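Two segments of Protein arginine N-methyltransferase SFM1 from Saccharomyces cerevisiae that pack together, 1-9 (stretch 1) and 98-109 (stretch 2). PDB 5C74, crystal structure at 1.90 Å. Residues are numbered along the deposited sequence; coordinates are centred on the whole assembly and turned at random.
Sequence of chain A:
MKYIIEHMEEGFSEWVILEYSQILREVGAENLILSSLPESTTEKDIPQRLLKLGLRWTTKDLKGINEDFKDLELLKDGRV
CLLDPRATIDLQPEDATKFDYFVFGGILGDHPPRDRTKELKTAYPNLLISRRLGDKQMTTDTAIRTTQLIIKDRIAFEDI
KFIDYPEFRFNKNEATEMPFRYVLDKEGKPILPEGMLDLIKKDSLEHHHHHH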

# COMPACT_ATOMS: atom_id res chain seq x y z
N MET A 1 -5.20 -24.98 -10.35
CA MET A 1 -6.02 -23.78 -10.17
C MET A 1 -5.18 -22.53 -10.37
O MET A 1 -4.01 -22.48 -10.00
N LYS A 2 -5.79 -21.51 -10.96
CA LYS A 2 -5.12 -20.23 -11.09
C LYS A 2 -5.90 -19.20 -10.30
O LYS A 2 -7.09 -19.38 -10.07
N TYR A 3 -5.23 -18.13 -9.89
CA TYR A 3 -5.80 -17.19 -8.94
C TYR A 3 -5.83 -15.79 -9.51
O TYR A 3 -4.85 -15.33 -10.09
N ILE A 4 -6.96 -15.12 -9.36
CA ILE A 4 -7.09 -13.74 -9.83
C ILE A 4 -7.42 -12.86 -8.63
O ILE A 4 -8.35 -13.13 -7.89
N ILE A 5 -6.63 -11.81 -8.43
CA ILE A 5 -6.91 -10.89 -7.32
C ILE A 5 -7.20 -9.52 -7.89
O ILE A 5 -6.37 -8.96 -8.59
N GLU A 6 -8.38 -8.99 -7.61
CA GLU A 6 -8.66 -7.63 -8.05
C GLU A 6 -7.92 -6.68 -7.12
O GLU A 6 -8.15 -6.69 -5.91
N HIS A 7 -7.04 -5.86 -7.68
CA HIS A 7 -6.26 -4.94 -6.87
C HIS A 7 -6.73 -3.56 -7.23
O HIS A 7 -6.11 -2.90 -8.04
N MET A 8 -7.85 -3.14 -6.66
CA MET A 8 -8.55 -1.94 -7.11
C MET A 8 -8.25 -0.76 -6.19
O MET A 8 -9.16 -0.11 -5.68
N GLU A 9 -6.98 -0.52 -5.97
CA GLU A 9 -6.57 0.57 -5.10
C GLU A 9 -5.23 1.04 -5.59
O GLU A 9 -4.48 0.29 -6.22
N LYS A 98 -14.38 -28.59 -11.49
CA LYS A 98 -15.39 -27.61 -11.89
C LYS A 98 -14.80 -26.26 -12.25
O LYS A 98 -15.37 -25.53 -13.07
N PHE A 99 -13.69 -25.92 -11.61
CA PHE A 99 -13.15 -24.56 -11.65
C PHE A 99 -11.71 -24.51 -12.16
O PHE A 99 -10.89 -25.35 -11.79
N ASP A 100 -11.41 -23.51 -12.99
CA ASP A 100 -10.05 -23.29 -13.49
C ASP A 100 -9.41 -22.07 -12.83
O ASP A 100 -8.19 -22.00 -12.71
N TYR A 101 -10.26 -21.13 -12.40
CA TYR A 101 -9.83 -19.87 -11.77
C TYR A 101 -10.57 -19.64 -10.47
O TYR A 101 -11.73 -20.02 -10.34
N PHE A 102 -9.89 -18.97 -9.54
CA PHE A 102 -10.46 -18.62 -8.24
C PHE A 102 -10.22 -17.12 -8.08
O PHE A 102 -9.09 -16.66 -8.20
N VAL A 103 -11.29 -16.38 -7.84
CA VAL A 103 -11.24 -14.91 -7.89
C VAL A 103 -11.44 -14.27 -6.51
O VAL A 103 -12.36 -14.63 -5.79
N PHE A 104 -10.56 -13.34 -6.16
CA PHE A 104 -10.74 -12.51 -4.97
C PHE A 104 -11.26 -11.18 -5.44
O PHE A 104 -10.55 -10.43 -6.11
N GLY A 105 -12.52 -10.91 -5.11
CA GLY A 105 -13.17 -9.67 -5.50
C GLY A 105 -12.50 -8.49 -4.83
O GLY A 105 -11.92 -8.62 -3.75
N GLY A 106 -12.57 -7.33 -5.46
CA GLY A 106 -11.91 -6.15 -4.92
C GLY A 106 -12.59 -5.74 -3.63
O GLY A 106 -13.79 -5.93 -3.48
N ILE A 107 -11.82 -5.21 -2.69
CA ILE A 107 -12.37 -4.63 -1.47
C ILE A 107 -12.31 -3.12 -1.61
O ILE A 107 -11.24 -2.54 -1.75
N LEU A 108 -13.47 -2.49 -1.63
CA LEU A 108 -13.56 -1.06 -1.90
C LEU A 108 -13.91 -0.31 -0.63
O LEU A 108 -14.26 -0.92 0.37
N GLY A 109 -13.80 1.02 -0.67
CA GLY A 109 -14.08 1.83 0.50
C GLY A 109 -15.55 1.95 0.83
O GLY A 109 -16.38 1.19 0.32

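The shortest side-chain hydrogen bond between the stretches is made by Glu6, whose CA-to-CB bond points toward stretch 2. With chi1 m and chi2 t, its OE1 accepts a 2.8 Å hydrogen bond from Gly106 N. This carboxylate takes over where the parallel strand ladder ends, the last backbone rung running from Glu6 N to Phe104 O at 3.0 Å. A water donates to both Glu6 O (2.8 Å) and Gly105 O (2.9 Å), linking the two backbones where the strands end.

At the other end, Lys2 (chi1 m, chi2 t) places NZ over one face of the Tyr101 ring, 4.4 Å from its centroid, a cation-pi contact with a weak 3.4 Å hydrogen bond from NZ to Asp100 O. Ile4 (m, t) lies on the same sheet face, its CD1 3.7 Å from Tyr101 CD1 and 4.1 Å from Val103 CG2.

The opposite face carries Tyr3, Ile5, Phe102 and Phe104. Tyr3 CD1 (chi1 m) meets Phe102 CB at 3.8 Å, while Ile5 CG1 (m, t) packs 3.9 Å from Phe104 CD1. Met1 (t, p) reaches across with its end, CE lying 3.8 Å from Phe99 CB. The CA-to-CB bond of Met8 (m, t, p) points toward stretch 2 and its CB touches Leu108 CD2 at 4.0 Å; its SD lies 4.0 Å from Gly106 CA, where a CB would clash with that sulfur.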

# COMPACT_ATOMS: atom_id res chain seq x y z
CB MET A 1 -6.66 -23.77 -8.78
CG MET A 1 -7.61 -22.59 -8.51
SD MET A 1 -9.25 -22.77 -9.26
CE MET A 1 -10.21 -23.45 -7.92
CB LYS A 2 -4.99 -19.84 -12.54
CG LYS A 2 -4.02 -20.76 -13.28
CD LYS A 2 -4.11 -20.60 -14.78
CE LYS A 2 -4.44 -21.93 -15.42
NZ LYS A 2 -5.82 -22.38 -15.13
CB TYR A 3 -4.99 -17.21 -7.65
CG TYR A 3 -5.06 -18.58 -7.03
CD1 TYR A 3 -6.12 -18.94 -6.23
CD2 TYR A 3 -4.09 -19.54 -7.33
CE1 TYR A 3 -6.21 -20.22 -5.69
CE2 TYR A 3 -4.18 -20.82 -6.80
CZ TYR A 3 -5.24 -21.14 -5.97
OH TYR A 3 -5.34 -22.41 -5.45
CB ILE A 4 -8.20 -13.61 -10.91
CG1 ILE A 4 -7.89 -14.51 -12.11
CG2 ILE A 4 -8.37 -12.14 -11.36
CD1 ILE A 4 -9.07 -14.69 -13.07
CB ILE A 5 -5.72 -10.78 -6.34
CG1 ILE A 5 -5.40 -12.14 -5.71
CG2 ILE A 5 -6.02 -9.75 -5.25
CD1 ILE A 5 -4.13 -12.13 -4.89
CB GLU A 6 -10.16 -7.34 -8.02
CG GLU A 6 -10.99 -8.22 -8.96
CD GLU A 6 -12.38 -7.64 -9.19
OE1 GLU A 6 -13.05 -7.29 -8.18
OE2 GLU A 6 -12.78 -7.52 -10.37
CB HIS A 7 -4.75 -5.11 -7.12
CG HIS A 7 -3.89 -4.29 -6.20
ND1 HIS A 7 -3.32 -4.80 -5.06
CD2 HIS A 7 -3.51 -2.98 -6.26
CE1 HIS A 7 -2.62 -3.84 -4.45
NE2 HIS A 7 -2.72 -2.73 -5.16
CB MET A 8 -10.06 -2.19 -7.17
CG MET A 8 -10.48 -3.32 -8.14
SD MET A 8 -12.26 -3.74 -8.10
CE MET A 8 -12.97 -2.30 -8.89
CB GLU A 9 -6.49 0.13 -3.63
CG GLU A 9 -5.35 -0.85 -3.36
CD GLU A 9 -5.34 -1.38 -1.93
OE1 GLU A 9 -4.86 -2.51 -1.72
OE2 GLU A 9 -5.80 -0.66 -1.01
CB LYS A 98 -16.41 -27.39 -10.76
CG LYS A 98 -17.32 -28.59 -10.44
CD LYS A 98 -18.42 -28.17 -9.46
CE LYS A 98 -19.41 -29.29 -9.19
NZ LYS A 98 -18.88 -30.31 -8.25
CB PHE A 99 -13.18 -23.93 -10.25
CG PHE A 99 -14.56 -23.86 -9.64
CD1 PHE A 99 -15.62 -23.31 -10.34
CD2 PHE A 99 -14.79 -24.34 -8.36
CE1 PHE A 99 -16.89 -23.24 -9.78
CE2 PHE A 99 -16.05 -24.28 -7.79
CZ PHE A 99 -17.10 -23.73 -8.50
CB ASP A 100 -10.07 -23.10 -15.00
CG ASP A 100 -10.75 -24.24 -15.71
OD1 ASP A 100 -10.44 -25.40 -15.37
OD2 ASP A 100 -11.60 -24.00 -16.59
CB TYR A 101 -10.07 -18.68 -12.70
CG TYR A 101 -9.16 -18.69 -13.90
CD1 TYR A 101 -7.91 -18.09 -13.85
CD2 TYR A 101 -9.55 -19.29 -15.09
CE1 TYR A 101 -7.06 -18.08 -14.96
CE2 TYR A 101 -8.71 -19.30 -16.21
CZ TYR A 101 -7.47 -18.70 -16.13
OH TYR A 101 -6.64 -18.70 -17.21
CB PHE A 102 -9.78 -19.40 -7.12
CG PHE A 102 -10.45 -19.24 -5.78
CD1 PHE A 102 -10.10 -18.20 -4.93
CD2 PHE A 102 -11.42 -20.14 -5.37
CE1 PHE A 102 -10.71 -18.07 -3.69
CE2 PHE A 102 -12.04 -20.00 -4.12
CZ PHE A 102 -11.68 -18.97 -3.29
CB VAL A 103 -12.31 -14.37 -8.84
CG1 VAL A 103 -12.31 -12.85 -8.83
CG2 VAL A 103 -12.08 -14.91 -10.26
CB PHE A 104 -9.43 -12.32 -4.21
CG PHE A 104 -8.91 -13.57 -3.59
CD1 PHE A 104 -8.22 -14.51 -4.35
CD2 PHE A 104 -9.13 -13.83 -2.24
CE1 PHE A 104 -7.75 -15.67 -3.78
CE2 PHE A 104 -8.67 -14.99 -1.66
CZ PHE A 104 -7.97 -15.91 -2.43
CB ILE A 107 -11.61 -5.09 -0.21
CG1 ILE A 107 -11.79 -6.59 0.01
CG2 ILE A 107 -12.08 -4.31 1.02
CD1 ILE A 107 -10.61 -7.41 -0.44
CB LEU A 108 -14.60 -0.81 -3.00
CG LEU A 108 -14.23 -1.61 -4.25
CD1 LEU A 108 -15.45 -1.96 -5.08
CD2 LEU A 108 -13.21 -0.85 -5.08
O HOH W 1 -9.06 -8.23 -3.79